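Long-range contacts in acetyl xylan esterase (Metagenome, PDB 6XYC), which hydrolyses acetyl and feruloyl esters on complex natural xylans as a bifunctional carbohydrate esterase of the alpha/beta-hydrolase fold: residues I222-G227 and C236-L241; T253-P258 and T269-D274; V172-M177 and K207-I212. All blocks are in the same frame, centred on the assembly; numbering follows the deposited sequence. Where two conformers were deposited one is given.

Interaction 1 of 3, residues I222-G227 and C236-L241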
loop_
_atom_site.group_PDB
_atom_site.type_symbol
_atom_site.label_atom_id
_atom_site.label_comp_id
_atom_site.label_asym_id
_atom_site.label_seq_id
_atom_site.Cartn_x
_atom_site.Cartn_y
_atom_site.Cartn_z
ATOM N N ILE A 222 7.349 7.833 -6.186
ATOM C CA ILE A 222 7.187 7.243 -4.865
ATOM C C ILE A 222 7.903 8.090 -3.824
ATOM O O ILE A 222 8.981 8.637 -4.085
ATOM C CB ILE A 222 7.703 5.788 -4.826
ATOM C CG1 ILE A 222 7.352 5.141 -3.487
ATOM C CG2 ILE A 222 9.215 5.736 -5.044
ATOM C CD1 ILE A 222 7.592 3.634 -3.439
ATOM N N LEU A 223 7.289 8.204 -2.649
ATOM C CA LEU A 223 7.933 8.741 -1.459
ATOM C C LEU A 223 8.110 7.602 -0.466
ATOM O O LEU A 223 7.149 6.890 -0.151
ATOM C CB LEU A 223 7.103 9.867 -0.840
ATOM C CG LEU A 223 7.606 10.439 0.490
ATOM C CD1 LEU A 223 8.881 11.228 0.326
ATOM C CD2 LEU A 223 6.516 11.308 1.113
ATOM N N ILE A 224 9.337 7.425 0.013
ATOM C CA ILE A 224 9.690 6.349 0.933
ATOM C C ILE A 224 10.115 6.980 2.253
ATOM O O ILE A 224 10.967 7.876 2.269
ATOM C CB ILE A 224 10.819 5.467 0.367
ATOM C CG1 ILE A 224 10.479 4.977 -1.042
ATOM C CG2 ILE A 224 11.095 4.296 1.301
ATOM C CD1 ILE A 224 11.693 4.542 -1.828
ATOM N N ILE A 225 9.533 6.507 3.352
ATOM C CA ILE A 225 9.821 7.026 4.684
ATOM C C ILE A 225 10.150 5.844 5.587
ATOM O O ILE A 225 9.364 4.894 5.681
ATOM C CB ILE A 225 8.635 7.829 5.248
ATOM C CG1 ILE A 225 8.178 8.889 4.245
ATOM C CG2 ILE A 225 9.021 8.482 6.562
ATOM C CD1 ILE A 225 6.913 9.605 4.627
ATOM N N HIS A 226 11.304 5.906 6.258
ATOM C CA HIS A 226 11.759 4.783 7.068
ATOM C C HIS A 226 12.612 5.289 8.220
ATOM O O HIS A 226 13.511 6.113 8.019
ATOM C CB HIS A 226 12.547 3.783 6.214
ATOM C CG HIS A 226 12.490 2.377 6.719
ATOM N ND1 HIS A 226 12.133 1.315 5.916
ATOM C CD2 HIS A 226 12.756 1.854 7.940
ATOM C CE1 HIS A 226 12.170 0.199 6.624
ATOM N NE2 HIS A 226 12.545 0.498 7.856
ATOM N N GLY A 227 12.321 4.793 9.421
ATOM C CA GLY A 227 13.102 5.169 10.588
ATOM C C GLY A 227 14.412 4.397 10.630
ATOM O O GLY A 227 14.458 3.190 10.394
ATOM N N CYS A 236 17.456 -0.885 5.767
ATOM C CA CYS A 236 18.099 -1.268 4.516
ATOM C C CYS A 236 17.081 -1.526 3.413
ATOM O O CYS A 236 17.383 -1.327 2.229
ATOM C CB CYS A 236 18.962 -2.510 4.737
ATOM S SG CYS A 236 18.054 -3.997 5.279
ATOM N N GLN A 237 15.872 -1.960 3.778
ATOM C CA GLN A 237 14.850 -2.240 2.776
ATOM C C GLN A 237 14.524 -0.999 1.951
ATOM O O GLN A 237 14.418 -1.066 0.719
ATOM C CB GLN A 237 13.596 -2.783 3.464
ATOM C CG GLN A 237 13.761 -4.188 4.016
ATOM C CD GLN A 237 13.648 -5.246 2.946
ATOM O OE1 GLN A 237 12.638 -5.326 2.248
ATOM N NE2 GLN A 237 14.676 -6.069 2.812
ATOM N N SER A 238 14.366 0.150 2.612
ATOM C CA SER A 238 14.049 1.381 1.895
ATOM C C SER A 238 15.271 1.979 1.204
ATOM O O SER A 238 15.137 2.575 0.127
ATOM C CB SER A 238 13.432 2.397 2.855
ATOM O OG SER A 238 12.142 1.971 3.275
ATOM N N VAL A 239 16.459 1.848 1.802
ATOM C CA VAL A 239 17.685 2.216 1.097
ATOM C C VAL A 239 17.752 1.471 -0.230
ATOM O O VAL A 239 18.003 2.059 -1.289
ATOM C CB VAL A 239 18.916 1.916 1.970
ATOM C CG1 VAL A 239 20.182 2.078 1.158
ATOM C CG2 VAL A 239 18.935 2.816 3.200
ATOM N N ASN A 240 17.502 0.161 -0.188
ATOM C CA ASN A 240 17.573 -0.653 -1.394
ATOM C C ASN A 240 16.523 -0.227 -2.413
ATOM O O ASN A 240 16.811 -0.148 -3.613
ATOM C CB ASN A 240 17.407 -2.129 -1.032
ATOM C CG ASN A 240 18.574 -2.667 -0.222
ATOM O OD1 ASN A 240 19.606 -2.011 -0.086
ATOM N ND2 ASN A 240 18.411 -3.869 0.320
ATOM N N LEU A 241 15.298 0.054 -1.961
ATOM C CA LEU A 241 14.257 0.467 -2.893
ATOM C C LEU A 241 14.627 1.771 -3.589
ATOM O O LEU A 241 14.441 1.906 -4.802
ATOM C CB LEU A 241 12.919 0.612 -2.164
ATOM C CG LEU A 241 11.688 0.822 -3.049
ATOM C CD1 LEU A 241 11.539 -0.318 -4.055
ATOM C CD2 LEU A 241 10.428 0.942 -2.205
#

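Interaction 2 of 3, residues T253-P258 and T269-D274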
loop_
_atom_site.group_PDB
_atom_site.type_symbol
_atom_site.label_atom_id
_atom_site.label_comp_id
_atom_site.label_asym_id
_atom_site.label_seq_id
_atom_site.Cartn_x
_atom_site.Cartn_y
_atom_site.Cartn_z
ATOM N N THR A 253 11.745 9.628 -3.725
ATOM C CA THR A 253 12.233 10.474 -2.646
ATOM C C THR A 253 12.298 9.625 -1.387
ATOM O O THR A 253 11.312 8.974 -1.026
ATOM C CB THR A 253 11.319 11.685 -2.429
ATOM O OG1 THR A 253 11.224 12.431 -3.648
ATOM C CG2 THR A 253 11.867 12.582 -1.328
ATOM N N PHE A 254 13.459 9.610 -0.737
ATOM C CA PHE A 254 13.683 8.772 0.438
ATOM C C PHE A 254 13.948 9.676 1.633
ATOM O O PHE A 254 14.917 10.449 1.631
ATOM C CB PHE A 254 14.847 7.803 0.222
ATOM C CG PHE A 254 15.165 6.954 1.427
ATOM C CD1 PHE A 254 14.152 6.481 2.252
ATOM C CD2 PHE A 254 16.473 6.629 1.736
ATOM C CE1 PHE A 254 14.445 5.708 3.362
ATOM C CE2 PHE A 254 16.769 5.852 2.838
ATOM C CZ PHE A 254 15.756 5.393 3.652
ATOM N N ILE A 255 13.090 9.578 2.648
ATOM C CA ILE A 255 13.228 10.342 3.881
ATOM C C ILE A 255 13.527 9.365 5.010
ATOM O O ILE A 255 12.691 8.514 5.343
ATOM C CB ILE A 255 11.967 11.161 4.185
ATOM C CG1 ILE A 255 11.821 12.301 3.173
ATOM C CG2 ILE A 255 12.020 11.720 5.595
ATOM C CD1 ILE A 255 10.476 13.015 3.231
ATOM N N SER A 256 14.718 9.485 5.590
ATOM C CA SER A 256 15.139 8.670 6.720
ATOM C C SER A 256 14.829 9.437 7.998
ATOM O O SER A 256 15.188 10.611 8.120
ATOM C CB SER A 256 16.636 8.360 6.628
ATOM O OG SER A 256 17.040 7.489 7.669
ATOM N N VAL A 257 14.151 8.782 8.935
ATOM C CA VAL A 257 13.717 9.409 10.183
ATOM C C VAL A 257 14.755 9.081 11.252
ATOM O O VAL A 257 14.875 7.908 11.649
ATOM C CB VAL A 257 12.318 8.930 10.598
ATOM C CG1 VAL A 257 11.899 9.585 11.912
ATOM C CG2 VAL A 257 11.294 9.227 9.500
ATOM N N PRO A 258 15.512 10.064 11.754
ATOM C CA PRO A 258 16.546 9.756 12.751
ATOM C C PRO A 258 15.920 9.333 14.072
ATOM O O PRO A 258 15.024 9.998 14.597
ATOM C CB PRO A 258 17.331 11.067 12.881
ATOM C CG PRO A 258 16.356 12.132 12.481
ATOM C CD PRO A 258 15.405 11.509 11.486
ATOM N N THR A 269 3.907 15.340 12.874
ATOM C CA THR A 269 3.507 16.419 11.977
ATOM C C THR A 269 4.476 16.559 10.808
ATOM O O THR A 269 4.054 16.722 9.660
ATOM C CB THR A 269 3.418 17.737 12.750
ATOM O OG1 THR A 269 2.461 17.610 13.811
ATOM C CG2 THR A 269 3.011 18.878 11.817
ATOM N N GLN A 270 5.778 16.482 11.082
ATOM C CA GLN A 270 6.775 16.732 10.050
ATOM C C GLN A 270 6.634 15.754 8.889
ATOM O O GLN A 270 6.577 16.160 7.722
ATOM C CB GLN A 270 8.171 16.648 10.664
ATOM C CG GLN A 270 9.284 16.437 9.665
ATOM C CD GLN A 270 10.653 16.599 10.298
ATOM O OE1 GLN A 270 10.798 16.515 11.519
ATOM N NE2 GLN A 270 11.665 16.837 9.471
ATOM N N TYR A 271 6.578 14.457 9.185
ATOM C CA TYR A 271 6.555 13.463 8.120
ATOM C C TYR A 271 5.163 13.263 7.550
ATOM O O TYR A 271 5.034 12.892 6.378
ATOM C CB TYR A 271 7.147 12.174 8.656
ATOM C CG TYR A 271 8.529 12.437 9.179
ATOM C CD1 TYR A 271 9.548 12.824 8.319
ATOM C CD2 TYR A 271 8.818 12.363 10.535
ATOM C CE1 TYR A 271 10.815 13.083 8.788
ATOM C CE2 TYR A 271 10.087 12.624 11.013
ATOM C CZ TYR A 271 11.082 12.984 10.129
ATOM O OH TYR A 271 12.345 13.246 10.595
ATOM N N PHE A 272 4.115 13.529 8.332
ATOM C CA PHE A 272 2.792 13.671 7.731
ATOM C C PHE A 272 2.795 14.789 6.692
ATOM O O PHE A 272 2.211 14.644 5.613
ATOM C CB PHE A 272 1.742 13.959 8.803
ATOM C CG PHE A 272 1.411 12.784 9.683
ATOM C CD1 PHE A 272 1.749 11.484 9.328
ATOM C CD2 PHE A 272 0.740 12.991 10.874
ATOM C CE1 PHE A 272 1.433 10.416 10.160
ATOM C CE2 PHE A 272 0.417 11.936 11.705
ATOM C CZ PHE A 272 0.763 10.644 11.351
ATOM N N LYS A 273 3.449 15.918 7.004
ATOM C CA LYS A 273 3.538 17.013 6.043
ATOM C C LYS A 273 4.304 16.581 4.800
ATOM O O LYS A 273 3.930 16.941 3.676
ATOM C CB LYS A 273 4.201 18.234 6.684
ATOM C CG LYS A 273 4.122 19.509 5.835
ATOM C CD LYS A 273 4.791 20.699 6.530
ATOM C CE LYS A 273 5.497 21.623 5.539
ATOM N NZ LYS A 273 4.630 22.036 4.399
ATOM N N ASP A 274 5.384 15.807 4.975
ATOM C CA ASP A 274 6.085 15.264 3.816
ATOM C C ASP A 274 5.129 14.470 2.937
ATOM O O ASP A 274 5.148 14.606 1.706
ATOM C CB ASP A 274 7.256 14.381 4.258
ATOM C CG ASP A 274 8.380 15.170 4.902
ATOM O OD1 ASP A 274 8.573 16.353 4.553
ATOM O OD2 ASP A 274 9.088 14.588 5.750
HETATM O O HOH W 1 14.396 13.222 8.550
#

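Interaction 3 of 3, residues V172-M177 and K207-I212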
loop_
_atom_site.group_PDB
_atom_site.type_symbol
_atom_site.label_atom_id
_atom_site.label_comp_id
_atom_site.label_asym_id
_atom_site.label_seq_id
_atom_site.Cartn_x
_atom_site.Cartn_y
_atom_site.Cartn_z
ATOM N N VAL A 172 10.073 -4.755 1.252
ATOM C CA VAL A 172 9.905 -4.728 -0.199
ATOM C C VAL A 172 10.946 -5.576 -0.922
ATOM O O VAL A 172 10.898 -5.722 -2.148
ATOM C CB VAL A 172 9.969 -3.280 -0.718
ATOM C CG1 VAL A 172 8.837 -2.438 -0.156
ATOM C CG2 VAL A 172 11.332 -2.639 -0.374
ATOM N N ASP A 173 11.897 -6.141 -0.168
ATOM C CA ASP A 173 13.055 -6.832 -0.721
ATOM C C ASP A 173 13.306 -8.061 0.163
ATOM O O ASP A 173 14.239 -8.121 0.962
ATOM C CB ASP A 173 14.271 -5.898 -0.776
ATOM C CG ASP A 173 15.490 -6.537 -1.409
ATOM O OD1 ASP A 173 15.351 -7.535 -2.142
ATOM O OD2 ASP A 173 16.608 -6.032 -1.175
ATOM N N MET A 174 12.442 -9.068 0.031
ATOM C CA MET A 174 12.484 -10.194 0.949
ATOM C C MET A 174 13.666 -11.119 0.696
ATOM O O MET A 174 13.954 -11.972 1.548
ATOM C CB MET A 174 11.173 -10.980 0.874
ATOM C CG MET A 174 10.190 -10.614 1.969
ATOM S SD MET A 174 9.746 -8.864 2.017
ATOM C CE MET A 174 8.631 -8.751 0.616
ATOM N N ALA A 175 14.377 -10.956 -0.425
ATOM C CA ALA A 175 15.642 -11.663 -0.611
ATOM C C ALA A 175 16.696 -11.194 0.384
ATOM O O ALA A 175 17.672 -11.911 0.625
ATOM C CB ALA A 175 16.151 -11.466 -2.040
ATOM N N HIS A 176 16.511 -10.017 0.978
ATOM C CA HIS A 176 17.527 -9.403 1.822
ATOM C C HIS A 176 16.922 -8.906 3.125
ATOM O O HIS A 176 17.206 -7.796 3.577
ATOM C CB HIS A 176 18.212 -8.248 1.096
ATOM C CG HIS A 176 18.763 -8.622 -0.243
ATOM N ND1 HIS A 176 18.447 -7.937 -1.395
ATOM C CD2 HIS A 176 19.607 -9.616 -0.613
ATOM C CE1 HIS A 176 19.070 -8.493 -2.420
ATOM N NE2 HIS A 176 19.784 -9.512 -1.972
ATOM N N MET A 177 16.091 -9.733 3.754
ATOM C CA MET A 177 15.421 -9.359 4.993
ATOM C C MET A 177 16.217 -9.761 6.226
ATOM O O MET A 177 16.314 -8.980 7.181
ATOM C CB MET A 177 14.029 -9.998 5.050
ATOM C CG MET A 177 13.159 -9.464 6.177
ATOM S SD MET A 177 12.883 -7.685 6.042
ATOM C CE MET A 177 11.682 -7.636 4.715
ATOM N N LYS A 207 10.961 -13.603 -5.179
ATOM C CA LYS A 207 11.008 -12.564 -6.202
ATOM C C LYS A 207 9.623 -11.977 -6.445
ATOM O O LYS A 207 9.476 -10.760 -6.606
ATOM C CB LYS A 207 11.580 -13.108 -7.512
ATOM C CG LYS A 207 11.777 -12.023 -8.569
ATOM C CD LYS A 207 12.238 -12.568 -9.912
ATOM C CE LYS A 207 12.636 -11.418 -10.838
ATOM N NZ LYS A 207 12.821 -11.837 -12.249
ATOM N N LEU A 208 8.596 -12.829 -6.465
ATOM C CA LEU A 208 7.256 -12.404 -6.851
ATOM C C LEU A 208 6.476 -11.742 -5.721
ATOM O O LEU A 208 5.397 -11.202 -5.980
ATOM C CB LEU A 208 6.458 -13.592 -7.385
ATOM C CG LEU A 208 6.975 -14.202 -8.690
ATOM C CD1 LEU A 208 6.133 -15.371 -9.123
ATOM C CD2 LEU A 208 7.026 -13.122 -9.786
ATOM N N ILE A 209 6.971 -11.779 -4.482
ATOM C CA ILE A 209 6.384 -10.980 -3.411
ATOM C C ILE A 209 7.174 -9.706 -3.146
ATOM O O ILE A 209 6.811 -8.936 -2.249
ATOM C CB ILE A 209 6.246 -11.780 -2.099
ATOM C CG1 ILE A 209 7.612 -12.216 -1.565
ATOM C CG2 ILE A 209 5.324 -12.980 -2.305
ATOM C CD1 ILE A 209 7.575 -12.753 -0.158
ATOM N N SER A 210 8.254 -9.467 -3.890
ATOM C CA SER A 210 9.147 -8.349 -3.603
ATOM C C SER A 210 9.039 -7.310 -4.710
ATOM O O SER A 210 9.624 -7.489 -5.793
ATOM C CB SER A 210 10.590 -8.839 -3.454
ATOM O OG SER A 210 10.695 -9.785 -2.405
ATOM N N PRO A 211 8.321 -6.203 -4.489
ATOM C CA PRO A 211 8.105 -5.235 -5.583
ATOM C C PRO A 211 9.381 -4.552 -6.055
ATOM O O PRO A 211 9.385 -3.968 -7.146
ATOM C CB PRO A 211 7.120 -4.223 -4.975
ATOM C CG PRO A 211 7.342 -4.315 -3.490
ATOM C CD PRO A 211 7.755 -5.743 -3.208
ATOM N N ILE A 212 10.463 -4.613 -5.275
ATOM C CA ILE A 212 11.731 -4.032 -5.692
ATOM C C ILE A 212 12.176 -4.611 -7.026
ATOM O O ILE A 212 12.919 -3.966 -7.779
ATOM C CB ILE A 212 12.794 -4.264 -4.586
ATOM C CG1 ILE A 212 14.010 -3.368 -4.807
ATOM C CG2 ILE A 212 13.195 -5.736 -4.530
ATOM C CD1 ILE A 212 14.953 -3.340 -3.614
#

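Interaction 1 of 3, residues I222-G227 and C236-L241
His226 and Ser238 meet through a short hydrogen bond between ND1 of the imidazole and the serine OG, 2.7 Å long and somewhat bent (152°). The hydroxyl sits at the edge of the ring, close to its plane. The same OG lies 3.2 Å from Ile224 CG2, and that methyl presses on Ser238 CB at 3.4 Å, closer than usual for two carbons. The other branch of Ile224 serves a different neighbour: CG1 stands beside the backbone N (chi1 -52°), and CD1 beyond it touches Leu241 CD2 at 3.8 Å. Ile222 reaches the same leucine methyl with its own CD1, at 4.1 Å, so two isoleucines of strand 222-227 share one leucine of the helix.

Strand and helix run nearly antiparallel, 154° between their directions and 8.5 Å apart at closest approach. They are the first two elements of a beta-alpha-beta unit completed by strand 252-257, which adds Phe254 against Ser238. Strand 164-168 flanks the apolar end, where Asp167 touches both Ile224 and Leu241. At the start of the helix Cys236 forms a disulfide with Cys180.

The second ring nitrogen of His226, NE2, gives its hydrogen to the carbonyl O of Val233 in the intervening loop, while ND1 is paired with the serine. Held at both nitrogens, the buried ring has its rotation fixed. Val233 lines the inhibitor pocket, so the histidine ties the strand both to the helix and to the pocket loop.

Interaction 2 of 3, residues T253-P258 and T269-D274
A water joins Ser256 O to the phenol OH of Tyr271: it donates to the carbonyl at 2.8 Å and lies 2.9 Å from the hydroxyl. No direct hydrogen bond links strand and helix here, and the rest of the contact is mostly aliphatic carbon packed on the tyrosine. Val257 CG2 stands over the middle of the ring, 3.8 Å from its centroid and only 10° off the normal, a clear CH-pi contact. Its sister methyl CG1, anti to the backbone N, touches Tyr271 CE2 at 3.7 Å and so lies towards the phenol end. Gln270 CG, from the tyrosine's own helix, covers the opposite face, and the ring is sandwiched between aliphatic groups.

Strand 252-257 is the last strand of the central sheet of this alpha/beta hydrolase, paired in parallel with strand 222-227, and helix 269-284 is the closing helix of the chain. The helix returns almost antiparallel to the strand, at 173°, with 11.1 Å between their axes. The loop between them carries His262 of the inhibitor pocket.

Nearer the start of the strand, Ile255 works with both branches. CG2 approaches Tyr271 CE1 obliquely at 3.7 Å, while CD1 sits 3.3 Å from Asp274 OD2, a methyl resting against the carboxylate. At the other end Pro258 CD touches the phenol oxygen at 3.6 Å, beyond the last residue of the strand. Farther out, Asp268 OD2 takes a hydrogen bond from the backbone N of Tyr271. Phe272 leads to helix 56-69, where it packs on Ile63 and Pro66.

Interaction 3 of 3, residues V172-M177 and K207-I212
Ser210 OG, anti to its own carbonyl carbon (chi1 -59°), points to the backbone N-H of Met174 and accepts it at 3.1 Å, with an N-H...O angle of 156°. The same hydroxyl is hydrogen-bonded to the carbonyl of Val206, which can only accept, so OG receives from one backbone and donates to another. Val172 O accepts a weak hydrogen bond from Ile212 N, 3.3 Å long. Carbons crowd round that oxygen as well, with Pro211 CD and Ile212 CG2 each 3.3 Å away.

The amide nitrogens of Val172 and Asp173 are both satisfied by Gln237 OE1. Asp173 turns its carboxylate to His176: ND1 donates to OD2 at 2.7 Å, on the syn side and in the plane of the imidazole, and Asn240 ND2 grips the same oxygen. Ile212 crosses this aspartate at a slant, CG2 3.7 Å from OD1 and CD1 against CB and CG.

Met174 is bent at chi2 and chi3, and its terminal CE comes 3.4 Å from Ile209 O, a carbonyl already bonded to His125 NE2. Midway down the chain, CG touches Ile209 CD1 at 4.0 Å, the two side chains crossing at about a right angle.

Three helices pack around this buried contact between a loop and the turn that leaves helix 203-208. Helix 236-248 supplies Leu241 against Val172 and Val244 beside Ile212; helix 122-131 meets Pro211 through Ala128 and Phe129; and helix 189-193 puts Glu190 against Met174, Ile209 and Met177, which lines the inhibitor pocket from the loop after strand 164-168.

How the interactions relate
Taken from the N terminus, the three contacts come in series, with none crossing or enclosing another. Interaction 3 comes first: it closes the long excursion after strand 164-168, which includes helix 189-193, and delivers the chain towards strand 222-227. Interaction 1 closes the short loop from that strand to helix 236-248, and interaction 2 the loop from strand 252-257 to the final helix. Gln237 ties 236-241 to 172-177, while parallel strand pairing and Phe254 tie 222-227 and 236-241 to 253-258. Interactions 2 and 3 do not touch, their centres being about 23 Å apart; interaction 1 lies between them, linking the 172-177 loop to edge strand 252-257.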